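Local coordinates for protein D-alanyl-D-alanine carboxypeptidase (Streptococcus pneumoniae R6, PDB 1XP4) that probably removes the C-terminal D-alanine from cell-wall peptide precursors, as a serine-type carboxypeptidase of the S11 family that takes part in peptidoglycan synthesis, at residues T100-A105 with M201-T206; S107-L112 with N143-N148. One frame throughout, in Å; residues are numbered along the deposited sequence.

In the fold
Of the four segments, 100-105 comes first, the last turn of helix 93-103 and the two residues after it, and belongs to interaction 1; helix 106-117 follows almost at once and supplies residues 107-112 to interaction 2. After helix 120-133 the chain returns as the loop 143-148 to lie against helix 106-117, closing interaction 2. Only much later do strand 201-204 and the two residues after it reach back to 100-105 and close interaction 1, so the smaller loop lies wholly within the larger one. The two contacts meet where Thr100 packs on Ala108 and Leu112. Interaction 1 holds Ser104, a predicted active-site residue, and interaction 2 lies against Lys44, the predicted proton acceptor, so both border the same predicted active site.

Interaction 1. Residues T100-A105 with M201-T206; sequences TLVSSA and MTITST
Thr206 OG1 is gripped by two hydrogen bonds, one to Thr225 OG1 and one to a water 2.6 Å from Thr206 OG1. That water donates to Leu101 O, bridging to the last turn of helix 93-103, while Thr225 ties this corner to the neighbourhood of Lys224. Val102 O is held more loosely. Thr206 N gives it a weak hydrogen bond, bent to 125° at the hydrogen. A straighter CA-H...O contact comes from Ser205, whose CA lies 3.1 Å from Val102 O.

The apolar part is small. Val102 sends CG1 anti to its backbone N (chi1 179°), so that this methyl lies alongside the backbone of Ser205, 3.5 Å from Ser205 CA. Ile203 turns its CD1 back to Val102 CB at 4.1 Å, with CG1 in the crowded position between N and carbonyl carbon (chi1 61°). Ser103 OG sits against this isoleucine and makes a weak, long bond to Thr204 O.

Next in the chain, Ser104 leaves the helix with positive phi, and its OG is hydrogen-bonded to Ser41 OG and more weakly to the NZ atoms of Lys44 and Lys224. Helix end and strand end thus meet at the predicted active site of a serine penicillin-binding protein, consistent with Ser104 being the serine of the SxN motif, beside the SxxK pair Ser41 and Lys44.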
ATOM      1  N   THR A 100       1.385  -8.308  14.358  1.00 13.96           N
ATOM      2  CA  THR A 100       0.617  -8.560  13.144  1.00 13.52           C
ATOM      3  C   THR A 100       1.427  -8.355  11.863  1.00 13.69           C
ATOM      4  O   THR A 100       1.529  -9.255  11.030  1.00 16.39           O
ATOM      5  CB  THR A 100      -0.641  -7.648  13.069  1.00 13.27           C
ATOM      6  OG1 THR A 100      -1.573  -8.028  14.086  1.00 17.30           O
ATOM      7  CG2 THR A 100      -1.324  -7.775  11.726  1.00 11.88           C
ATOM      8  N   LEU A 101       2.005  -7.171  11.708  1.00 11.42           N
ATOM      9  CA  LEU A 101       2.757  -6.854  10.504  1.00 11.79           C
ATOM     10  C   LEU A 101       4.116  -7.524  10.365  1.00 13.32           C
ATOM     11  O   LEU A 101       4.528  -7.865   9.259  1.00 14.11           O
ATOM     12  CB  LEU A 101       2.922  -5.340  10.396  1.00 10.22           C
ATOM     13  CG  LEU A 101       1.623  -4.564  10.168  1.00  8.31           C
ATOM     14  CD1 LEU A 101       1.865  -3.076  10.325  1.00  7.50           C
ATOM     15  CD2 LEU A 101       1.094  -4.879   8.785  1.00  4.63           C
ATOM     16  N   VAL A 102       4.809  -7.720  11.477  1.00 14.61           N
ATOM     17  CA  VAL A 102       6.131  -8.330  11.437  1.00 14.81           C
ATOM     18  C   VAL A 102       6.145  -9.858  11.439  1.00 16.50           C
ATOM     19  O   VAL A 102       6.914 -10.477  10.700  1.00 14.29           O
ATOM     20  CB  VAL A 102       6.986  -7.834  12.617  1.00 15.13           C
ATOM     21  CG1 VAL A 102       8.356  -8.490  12.576  1.00 15.09           C
ATOM     22  CG2 VAL A 102       7.108  -6.316  12.562  1.00 11.67           C
ATOM     23  N   SER A 103       5.295 -10.463  12.262  1.00 17.02           N
ATOM     24  CA  SER A 103       5.251 -11.916  12.364  1.00 20.56           C
ATOM     25  C   SER A 103       3.977 -12.554  11.809  1.00 21.67           C
ATOM     26  O   SER A 103       3.828 -13.779  11.815  1.00 21.76           O
ATOM     27  CB  SER A 103       5.424 -12.312  13.823  1.00 20.57           C
ATOM     28  OG  SER A 103       6.537 -11.636  14.371  1.00 27.34           O
ATOM     29  N   SER A 104       3.056 -11.726  11.338  1.00 20.93           N
ATOM     30  CA  SER A 104       1.809 -12.222  10.785  1.00 21.55           C
ATOM     31  C   SER A 104       1.011 -13.017  11.825  1.00 22.23           C
ATOM     32  O   SER A 104       0.253 -13.929  11.480  1.00 23.38           O
ATOM     33  CB  SER A 104       2.094 -13.096   9.556  1.00 23.61           C
ATOM     34  OG  SER A 104       0.905 -13.354   8.817  1.00 23.17           O
ATOM     35  N   ALA A 105       1.180 -12.669  13.096  1.00 20.04           N
ATOM     36  CA  ALA A 105       0.449 -13.337  14.176  1.00 18.42           C
ATOM     37  C   ALA A 105      -1.056 -13.128  13.988  1.00 17.88           C
ATOM     38  O   ALA A 105      -1.542 -11.991  14.020  1.00 18.70           O
ATOM     39  CB  ALA A 105       0.883 -12.774  15.519  1.00 16.64           C
HETATM   40  N   MSE A 201       9.776 -11.049  24.518  1.00 33.31           N
HETATM   41  CA  MSE A 201      10.411 -11.960  23.568  1.00 33.37           C
HETATM   42  C   MSE A 201      10.672 -11.246  22.247  1.00 31.35           C
HETATM   43  O   MSE A 201      10.098 -10.188  21.976  1.00 33.01           O
HETATM   44  CB  MSE A 201       9.533 -13.187  23.318  1.00 37.20           C
HETATM   45  CG  MSE A 201       8.334 -12.905  22.438  1.00 44.99           C
HETATM   46 SE   MSE A 201       7.382 -14.505  21.967  1.00 55.25          SE
HETATM   47  CE  MSE A 201       8.603 -15.218  20.656  1.00 53.66           C
ATOM     48  N   THR A 202      11.535 -11.826  21.421  1.00 26.99           N
ATOM     49  CA  THR A 202      11.859 -11.224  20.134  1.00 25.10           C
ATOM     50  C   THR A 202      11.073 -11.863  18.983  1.00 22.41           C
ATOM     51  O   THR A 202      11.013 -13.089  18.864  1.00 22.20           O
ATOM     52  CB  THR A 202      13.374 -11.358  19.834  1.00 24.48           C
ATOM     53  OG1 THR A 202      14.118 -10.962  20.987  1.00 25.35           O
ATOM     54  CG2 THR A 202      13.782 -10.470  18.664  1.00 21.92           C
ATOM     55  N   ILE A 203      10.451 -11.036  18.151  1.00 17.57           N
ATOM     56  CA  ILE A 203       9.726 -11.564  17.004  1.00 16.18           C
ATOM     57  C   ILE A 203      10.552 -11.262  15.752  1.00 17.76           C
ATOM     58  O   ILE A 203      11.266 -10.261  15.688  1.00 17.53           O
ATOM     59  CB  ILE A 203       8.304 -10.957  16.865  1.00 12.87           C
ATOM     60  CG1 ILE A 203       8.373  -9.446  16.669  1.00 10.26           C
ATOM     61  CG2 ILE A 203       7.482 -11.298  18.081  1.00 12.24           C
ATOM     62  CD1 ILE A 203       7.030  -8.806  16.575  1.00  7.48           C
ATOM     63  N   THR A 204      10.462 -12.146  14.766  1.00 19.02           N
ATOM     64  CA  THR A 204      11.211 -12.004  13.530  1.00 18.65           C
ATOM     65  C   THR A 204      10.269 -11.725  12.373  1.00 19.91           C
ATOM     66  O   THR A 204       9.157 -12.256  12.324  1.00 20.03           O
ATOM     67  CB  THR A 204      12.004 -13.297  13.220  1.00 18.65           C
ATOM     68  OG1 THR A 204      12.975 -13.518  14.247  1.00 18.31           O
ATOM     69  CG2 THR A 204      12.707 -13.194  11.875  1.00 19.15           C
ATOM     70  N   SER A 205      10.730 -10.893  11.442  1.00 18.68           N
ATOM     71  CA  SER A 205       9.951 -10.539  10.269  1.00 17.72           C
ATOM     72  C   SER A 205       9.940 -11.699   9.283  1.00 17.04           C
ATOM     73  O   SER A 205      10.850 -12.522   9.269  1.00 17.60           O
ATOM     74  CB  SER A 205      10.548  -9.301   9.601  1.00 19.21           C
ATOM     75  OG  SER A 205       9.808  -8.928   8.451  1.00 19.94           O
ATOM     76  N   THR A 206       8.896 -11.764   8.464  1.00 16.13           N
ATOM     77  CA  THR A 206       8.764 -12.816   7.467  1.00 15.34           C
ATOM     78  C   THR A 206       9.245 -12.251   6.142  1.00 17.09           C
ATOM     79  O   THR A 206       9.310 -12.960   5.134  1.00 18.30           O
ATOM     80  CB  THR A 206       7.300 -13.248   7.286  1.00 13.69           C
ATOM     81  OG1 THR A 206       6.512 -12.102   6.940  1.00 13.08           O
ATOM     82  CG2 THR A 206       6.761 -13.874   8.554  1.00 10.34           C
TER
HETATM   83  O   HOH W   1       4.695 -10.607   8.119  1.00 14.72           O

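Interaction 2. Residues S107-L112 with N143-N148; sequences SAAIAL and NTTGLN
Across this buried contact the interactions are van der Waals, with no hydrogen bond between the two segments. The methyl of Thr145 makes the closest approach. With CG2 anti to the carbonyl carbon and OG1 in the crowded position (chi1 61°), CG2 reaches two residues of helix 106-117: it lies 3.6 Å from Ile110 CG1 and 4.0 Å from Ala109 CB. The Ile110 and Thr145 side chains cross obliquely, and Ile110 CD1 also comes near the same methyl. Ala109 points its CB toward the loop, where it additionally approaches the carbonyl oxygen of Thr144. Thr144 OG1 faces the helix backbone at 4.1 Å from Ile110 CA, but its polar partner is the carboxylate of Glu120.

Hydrogen bonds instead hold the loop in shape. Asn143 OD1 accepts from Gly146 N at 3.0 Å in an Asx motif, the donor standing above the amide carbonyl plane. Thr145 OG1 accepts from Leu147 N at 3.2 Å, nearly straight at 168°, which makes an ST turn and ties down the hydroxyl while the methyl beside it packs on the helix. Gly146 has a positive phi of 115°, where a CB would press on the preceding carbonyl.

Two of the loop's carbonyls are hydrogen-bonded outside the segments: Thr144 O accepts from Thr47, and Thr145 O from the NZ of Lys44, the predicted proton acceptor. Both threonine hydroxyls likewise have partners outside helix 106-117, and the closest approaches to Ala109 and Ile110 are those of the Thr145 methyl, with the oxygens of Thr144 at longer range. The bond to Thr145 O would help position the lysine amine, and the polar carbonyl probably favours its protonated form.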
ATOM      1  N   SER A 107      -3.590 -14.126  16.013  1.00 11.58           N
ATOM      2  CA  SER A 107      -4.273 -13.726  17.232  1.00 11.94           C
ATOM      3  C   SER A 107      -4.068 -12.244  17.481  1.00 12.26           C
ATOM      4  O   SER A 107      -4.868 -11.606  18.159  1.00 12.65           O
ATOM      5  CB  SER A 107      -3.784 -14.542  18.414  1.00 14.74           C
ATOM      6  OG  SER A 107      -4.325 -15.849  18.331  1.00 22.37           O
ATOM      7  N   ALA A 108      -2.996 -11.693  16.926  1.00 12.30           N
ATOM      8  CA  ALA A 108      -2.745 -10.264  17.051  1.00 14.33           C
ATOM      9  C   ALA A 108      -3.828  -9.552  16.221  1.00 14.61           C
ATOM     10  O   ALA A 108      -4.473  -8.612  16.687  1.00 14.88           O
ATOM     11  CB  ALA A 108      -1.364  -9.922  16.508  1.00 12.42           C
ATOM     12  N   ALA A 109      -4.028 -10.022  14.992  1.00 12.21           N
ATOM     13  CA  ALA A 109      -5.027  -9.442  14.101  1.00 12.73           C
ATOM     14  C   ALA A 109      -6.423  -9.528  14.703  1.00 13.09           C
ATOM     15  O   ALA A 109      -7.112  -8.513  14.843  1.00 14.48           O
ATOM     16  CB  ALA A 109      -5.008 -10.153  12.745  1.00 10.81           C
ATOM     17  N   ILE A 110      -6.836 -10.741  15.053  1.00 10.62           N
ATOM     18  CA  ILE A 110      -8.154 -10.954  15.626  1.00  9.87           C
ATOM     19  C   ILE A 110      -8.366 -10.063  16.840  1.00 11.87           C
ATOM     20  O   ILE A 110      -9.360  -9.336  16.923  1.00 11.30           O
ATOM     21  CB  ILE A 110      -8.353 -12.425  16.036  1.00 10.01           C
ATOM     22  CG1 ILE A 110      -8.208 -13.327  14.807  1.00  9.02           C
ATOM     23  CG2 ILE A 110      -9.721 -12.610  16.667  1.00  6.04           C
ATOM     24  CD1 ILE A 110      -8.338 -14.805  15.102  1.00  7.90           C
ATOM     25  N   ALA A 111      -7.428 -10.111  17.777  1.00 12.97           N
ATOM     26  CA  ALA A 111      -7.531  -9.292  18.977  1.00 14.28           C
ATOM     27  C   ALA A 111      -7.822  -7.822  18.637  1.00 14.94           C
ATOM     28  O   ALA A 111      -8.757  -7.223  19.179  1.00 16.82           O
ATOM     29  CB  ALA A 111      -6.247  -9.403  19.795  1.00 15.01           C
ATOM     30  N   LEU A 112      -7.026  -7.240  17.744  1.00 14.22           N
ATOM     31  CA  LEU A 112      -7.221  -5.849  17.350  1.00 15.31           C
ATOM     32  C   LEU A 112      -8.633  -5.617  16.800  1.00 17.16           C
ATOM     33  O   LEU A 112      -9.276  -4.602  17.095  1.00 16.32           O
ATOM     34  CB  LEU A 112      -6.185  -5.460  16.295  1.00 13.37           C
ATOM     35  CG  LEU A 112      -4.753  -5.250  16.795  1.00 14.09           C
ATOM     36  CD1 LEU A 112      -3.785  -5.175  15.619  1.00 10.18           C
ATOM     37  CD2 LEU A 112      -4.696  -3.985  17.636  1.00 11.54           C
ATOM     38  N   ASN A 143     -12.794 -13.114   6.850  1.00 16.68           N
ATOM     39  CA  ASN A 143     -12.059 -12.971   8.102  1.00 18.11           C
ATOM     40  C   ASN A 143     -10.995 -11.895   8.031  1.00 17.62           C
ATOM     41  O   ASN A 143     -10.681 -11.384   6.957  1.00 17.78           O
ATOM     42  CB  ASN A 143     -11.443 -14.302   8.570  1.00 20.40           C
ATOM     43  CG  ASN A 143     -10.679 -15.028   7.481  1.00 23.91           C
ATOM     44  OD1 ASN A 143      -9.694 -14.526   6.946  1.00 27.13           O
ATOM     45  ND2 ASN A 143     -11.131 -16.232   7.158  1.00 26.53           N
ATOM     46  N   THR A 144     -10.446 -11.555   9.189  1.00 16.26           N
ATOM     47  CA  THR A 144      -9.445 -10.509   9.290  1.00 14.96           C
ATOM     48  C   THR A 144      -8.017 -10.989   9.210  1.00 14.12           C
ATOM     49  O   THR A 144      -7.102 -10.177   9.197  1.00 14.56           O
ATOM     50  CB  THR A 144      -9.569  -9.776  10.617  1.00 15.40           C
ATOM     51  OG1 THR A 144      -9.213 -10.669  11.680  1.00 17.03           O
ATOM     52  CG2 THR A 144     -10.986  -9.311  10.827  1.00 17.05           C
ATOM     53  N   THR A 145      -7.813 -12.297   9.157  1.00 17.00           N
ATOM     54  CA  THR A 145      -6.458 -12.836   9.139  1.00 18.18           C
ATOM     55  C   THR A 145      -5.922 -13.277   7.791  1.00 18.48           C
ATOM     56  O   THR A 145      -4.791 -12.962   7.438  1.00 21.49           O
ATOM     57  CB  THR A 145      -6.339 -14.017  10.113  1.00 17.79           C
ATOM     58  OG1 THR A 145      -7.244 -15.050   9.714  1.00 21.42           O
ATOM     59  CG2 THR A 145      -6.699 -13.581  11.522  1.00 18.73           C
ATOM     60  N   GLY A 146      -6.726 -14.010   7.035  1.00 19.12           N
ATOM     61  CA  GLY A 146      -6.265 -14.484   5.747  1.00 18.93           C
ATOM     62  C   GLY A 146      -6.186 -15.995   5.786  1.00 19.94           C
ATOM     63  O   GLY A 146      -5.925 -16.642   4.773  1.00 23.12           O
ATOM     64  N   LEU A 147      -6.402 -16.562   6.968  1.00 18.19           N
ATOM     65  CA  LEU A 147      -6.391 -18.010   7.128  1.00 17.83           C
ATOM     66  C   LEU A 147      -7.601 -18.582   6.384  1.00 19.58           C
ATOM     67  O   LEU A 147      -8.485 -17.845   5.930  1.00 20.52           O
ATOM     68  CB  LEU A 147      -6.537 -18.398   8.601  1.00 13.02           C
ATOM     69  CG  LEU A 147      -5.568 -17.939   9.679  1.00  8.63           C
ATOM     70  CD1 LEU A 147      -6.318 -17.869  11.007  1.00  8.16           C
ATOM     71  CD2 LEU A 147      -4.404 -18.891   9.765  1.00  8.55           C
ATOM     72  N   ASN A 148      -7.638 -19.903   6.272  1.00 19.27           N
ATOM     73  CA  ASN A 148      -8.758 -20.567   5.643  1.00 19.37           C
ATOM     74  C   ASN A 148      -9.722 -20.831   6.798  1.00 21.99           C
ATOM     75  O   ASN A 148      -9.287 -21.022   7.935  1.00 24.69           O
ATOM     76  CB  ASN A 148      -8.287 -21.869   5.006  1.00 17.56           C
ATOM     77  CG  ASN A 148      -9.392 -22.592   4.282  1.00 17.45           C
ATOM     78  OD1 ASN A 148     -10.162 -23.333   4.891  1.00 17.15           O
ATOM     79  ND2 ASN A 148      -9.488 -22.375   2.973  1.00 14.55           N
TER